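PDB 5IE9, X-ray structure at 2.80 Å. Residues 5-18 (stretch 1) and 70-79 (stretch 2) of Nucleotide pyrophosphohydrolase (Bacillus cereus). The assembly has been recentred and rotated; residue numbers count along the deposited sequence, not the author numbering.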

# COMPACT_ATOMS: atom_id res chain seq x y z
N THR C 5 15.43 5.19 23.35
CA THR C 5 16.18 4.64 22.23
C THR C 5 15.28 3.75 21.38
O THR C 5 14.30 3.20 21.88
CB THR C 5 17.38 3.79 22.69
OG1 THR C 5 16.92 2.74 23.54
CG2 THR C 5 18.43 4.64 23.42
N MET C 6 15.63 3.61 20.10
CA MET C 6 14.97 2.66 19.18
C MET C 6 15.02 1.23 19.73
O MET C 6 14.03 0.50 19.64
CB MET C 6 15.60 2.74 17.78
CG MET C 6 14.90 1.98 16.66
SD MET C 6 13.26 2.59 16.18
CE MET C 6 12.22 1.40 16.99
N LYS C 7 16.15 0.86 20.33
CA LYS C 7 16.33 -0.45 20.98
C LYS C 7 15.30 -0.70 22.08
O LYS C 7 14.74 -1.80 22.14
CB LYS C 7 17.75 -0.62 21.52
CG LYS C 7 18.74 -1.04 20.45
CD LYS C 7 19.91 -1.82 21.04
CE LYS C 7 20.75 -2.48 19.96
NZ LYS C 7 21.43 -1.51 19.05
N ASP C 8 15.05 0.31 22.91
CA ASP C 8 14.05 0.24 23.98
C ASP C 8 12.61 0.15 23.47
O ASP C 8 11.82 -0.65 23.98
CB ASP C 8 14.19 1.40 24.96
CG ASP C 8 15.45 1.32 25.82
OD1 ASP C 8 15.88 0.20 26.18
OD2 ASP C 8 16.01 2.39 26.12
N MET C 9 12.26 0.96 22.46
CA MET C 9 10.93 0.92 21.83
C MET C 9 10.63 -0.48 21.28
O MET C 9 9.51 -0.96 21.40
CB MET C 9 10.79 1.96 20.72
CG MET C 9 11.42 3.31 21.01
SD MET C 9 10.84 4.78 20.13
CE MET C 9 10.30 4.18 18.53
N GLN C 10 11.65 -1.11 20.69
CA GLN C 10 11.57 -2.49 20.21
C GLN C 10 11.41 -3.49 21.36
O GLN C 10 10.56 -4.39 21.28
CB GLN C 10 12.75 -2.85 19.30
CG GLN C 10 12.71 -2.13 17.96
CD GLN C 10 13.76 -2.59 16.96
OE1 GLN C 10 14.67 -1.84 16.61
NE2 GLN C 10 13.63 -3.82 16.48
N LYS C 11 12.20 -3.32 22.43
CA LYS C 11 12.06 -4.10 23.68
C LYS C 11 10.66 -3.97 24.31
O LYS C 11 10.10 -4.95 24.80
CB LYS C 11 13.14 -3.70 24.70
CG LYS C 11 14.50 -4.35 24.50
CD LYS C 11 15.55 -3.78 25.45
N GLU C 12 10.12 -2.75 24.28
CA GLU C 12 8.81 -2.42 24.83
C GLU C 12 7.68 -3.15 24.09
O GLU C 12 6.73 -3.62 24.71
CB GLU C 12 8.60 -0.91 24.78
CG GLU C 12 7.46 -0.37 25.64
CD GLU C 12 7.40 1.15 25.67
OE1 GLU C 12 8.39 1.81 25.27
OE2 GLU C 12 6.37 1.69 26.11
N VAL C 13 7.81 -3.23 22.76
CA VAL C 13 6.83 -3.92 21.91
C VAL C 13 6.98 -5.43 22.07
O VAL C 13 5.98 -6.16 22.13
CB VAL C 13 6.92 -3.47 20.44
CG1 VAL C 13 6.10 -4.36 19.51
CG2 VAL C 13 6.45 -2.03 20.30
N ASP C 14 8.23 -5.88 22.16
CA ASP C 14 8.54 -7.28 22.40
C ASP C 14 7.97 -7.79 23.72
O ASP C 14 7.50 -8.93 23.79
CB ASP C 14 10.05 -7.52 22.36
CG ASP C 14 10.41 -8.96 22.11
OD1 ASP C 14 9.90 -9.56 21.14
OD2 ASP C 14 11.22 -9.50 22.89
N ALA C 15 8.02 -6.94 24.75
CA ALA C 15 7.46 -7.26 26.07
C ALA C 15 5.93 -7.39 26.03
O ALA C 15 5.36 -8.25 26.71
CB ALA C 15 7.88 -6.21 27.09
N TYR C 16 5.28 -6.54 25.23
CA TYR C 16 3.83 -6.53 25.07
C TYR C 16 3.34 -7.77 24.32
O TYR C 16 2.34 -8.37 24.71
CB TYR C 16 3.37 -5.23 24.39
CG TYR C 16 1.93 -5.24 23.93
CD1 TYR C 16 0.89 -5.06 24.84
CD2 TYR C 16 1.60 -5.44 22.57
CE1 TYR C 16 -0.44 -5.08 24.43
CE2 TYR C 16 0.28 -5.45 22.15
CZ TYR C 16 -0.74 -5.27 23.09
OH TYR C 16 -2.05 -5.28 22.69
N ILE C 17 4.02 -8.13 23.23
CA ILE C 17 3.68 -9.32 22.44
C ILE C 17 3.99 -10.61 23.23
O ILE C 17 3.23 -11.58 23.16
CB ILE C 17 4.38 -9.29 21.05
CG1 ILE C 17 3.93 -8.06 20.22
CG2 ILE C 17 4.17 -10.59 20.28
CD1 ILE C 17 2.48 -8.02 19.76
N GLY C 18 5.08 -10.59 24.00
CA GLY C 18 5.53 -11.74 24.79
C GLY C 18 4.54 -12.34 25.77
O GLY C 18 4.68 -13.51 26.16
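Stretch 2, residues 70-79: VLFVMICMAN

Stretch 2 packs across stretch 1 as one helix over another, nearly at right angles, in a small and mainly apolar contact built on two interlocking side chains, Val13 and Ile75. Residues 70-79 are helical throughout, within a helix that extends beyond both ends of the stretch. Its axis approaches that of helix 6-17 to 9.6 Å, and the signed crossing angle is -83°, so contact is concentrated near the crossing, where the CA atoms of Gln10 and Ile75 lie 6.0 Å apart. Ile75 points toward stretch 1 and fits as a knob among Met6, Met9, Gln10 and Val13; its CG2 lies 3.6 Å from Val13 CB, while its CD1 meets Met6 CE at 3.7 Å. Val13 returns the fit, sitting among Phe72, Ile75, Cys76 and Asn79, with its CG1 3.6 Å from Phe72 CE1 and 3.8 Å from Cys76 SG. Compact, branched side chains suit such hollows. The flexible methionines reach farther: Met9 starts out sideways, yet its CE comes within 3.9 Å of Leu71 CD1. Phe72 likewise leaves its backbone sideways but brings its broad ring in, placing CZ 4.0 Å from Tyr16 CE2 and 4.3 Å from Ile17 CD1. Asn79, pointing toward stretch 1, brings a polar group to Gln10 beside this apolar centre.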

# COMPACT_ATOMS: atom_id res chain seq x y z
N VAL C 70 1.45 2.60 12.24
CA VAL C 70 2.34 2.05 11.22
C VAL C 70 3.66 1.63 11.86
O VAL C 70 4.14 0.52 11.64
CB VAL C 70 2.57 3.02 10.04
CG1 VAL C 70 3.49 2.40 9.01
CG2 VAL C 70 1.25 3.35 9.36
N LEU C 71 4.22 2.51 12.70
CA LEU C 71 5.48 2.27 13.39
C LEU C 71 5.44 1.02 14.28
O LEU C 71 6.43 0.30 14.38
CB LEU C 71 5.86 3.49 14.24
CG LEU C 71 7.30 3.97 14.52
CD1 LEU C 71 7.38 4.34 15.99
CD2 LEU C 71 8.43 3.00 14.17
N PHE C 72 4.29 0.77 14.91
CA PHE C 72 4.12 -0.39 15.77
C PHE C 72 4.27 -1.69 14.99
O PHE C 72 5.01 -2.58 15.41
CB PHE C 72 2.77 -0.35 16.52
CG PHE C 72 2.49 -1.57 17.35
CD1 PHE C 72 3.06 -1.73 18.61
CD2 PHE C 72 1.63 -2.58 16.87
CE1 PHE C 72 2.79 -2.86 19.38
CE2 PHE C 72 1.36 -3.71 17.64
CZ PHE C 72 1.94 -3.86 18.89
N VAL C 73 3.58 -1.78 13.84
CA VAL C 73 3.57 -2.98 13.00
C VAL C 73 4.97 -3.19 12.43
O VAL C 73 5.44 -4.32 12.33
CB VAL C 73 2.50 -2.91 11.88
CG1 VAL C 73 2.48 -4.18 11.03
CG2 VAL C 73 1.12 -2.68 12.48
N MET C 74 5.64 -2.09 12.09
CA MET C 74 7.03 -2.13 11.65
C MET C 74 7.94 -2.74 12.70
O MET C 74 8.76 -3.61 12.38
CB MET C 74 7.52 -0.74 11.28
CG MET C 74 7.32 -0.43 9.82
SD MET C 74 7.71 1.30 9.48
CE MET C 74 6.69 1.48 8.03
N ILE C 75 7.79 -2.29 13.96
CA ILE C 75 8.57 -2.80 15.07
C ILE C 75 8.28 -4.29 15.25
O ILE C 75 9.21 -5.09 15.39
CB ILE C 75 8.36 -1.98 16.37
CG1 ILE C 75 9.03 -0.61 16.24
CG2 ILE C 75 8.95 -2.72 17.57
CD1 ILE C 75 8.61 0.43 17.27
N CYS C 76 7.00 -4.66 15.20
CA CYS C 76 6.58 -6.06 15.21
C CYS C 76 7.28 -6.88 14.12
O CYS C 76 7.87 -7.92 14.42
CB CYS C 76 5.06 -6.17 15.06
SG CYS C 76 4.18 -5.67 16.55
N MET C 77 7.23 -6.38 12.88
CA MET C 77 7.90 -6.99 11.74
C MET C 77 9.39 -7.20 12.05
O MET C 77 9.91 -8.32 11.91
CB MET C 77 7.68 -6.11 10.50
CG MET C 77 8.45 -6.51 9.24
SD MET C 77 7.66 -7.85 8.33
CE MET C 77 6.47 -6.95 7.33
N ALA C 78 10.04 -6.14 12.51
CA ALA C 78 11.47 -6.15 12.78
C ALA C 78 11.85 -7.11 13.91
O ALA C 78 12.86 -7.81 13.82
CB ALA C 78 11.96 -4.74 13.08
N ASN C 79 11.03 -7.13 14.96
CA ASN C 79 11.25 -8.02 16.10
C ASN C 79 11.07 -9.48 15.71
O ASN C 79 11.91 -10.31 16.03
CB ASN C 79 10.29 -7.68 17.24
CG ASN C 79 10.59 -6.36 17.92
OD1 ASN C 79 9.86 -5.96 18.82
ND2 ASN C 79 11.66 -5.67 17.51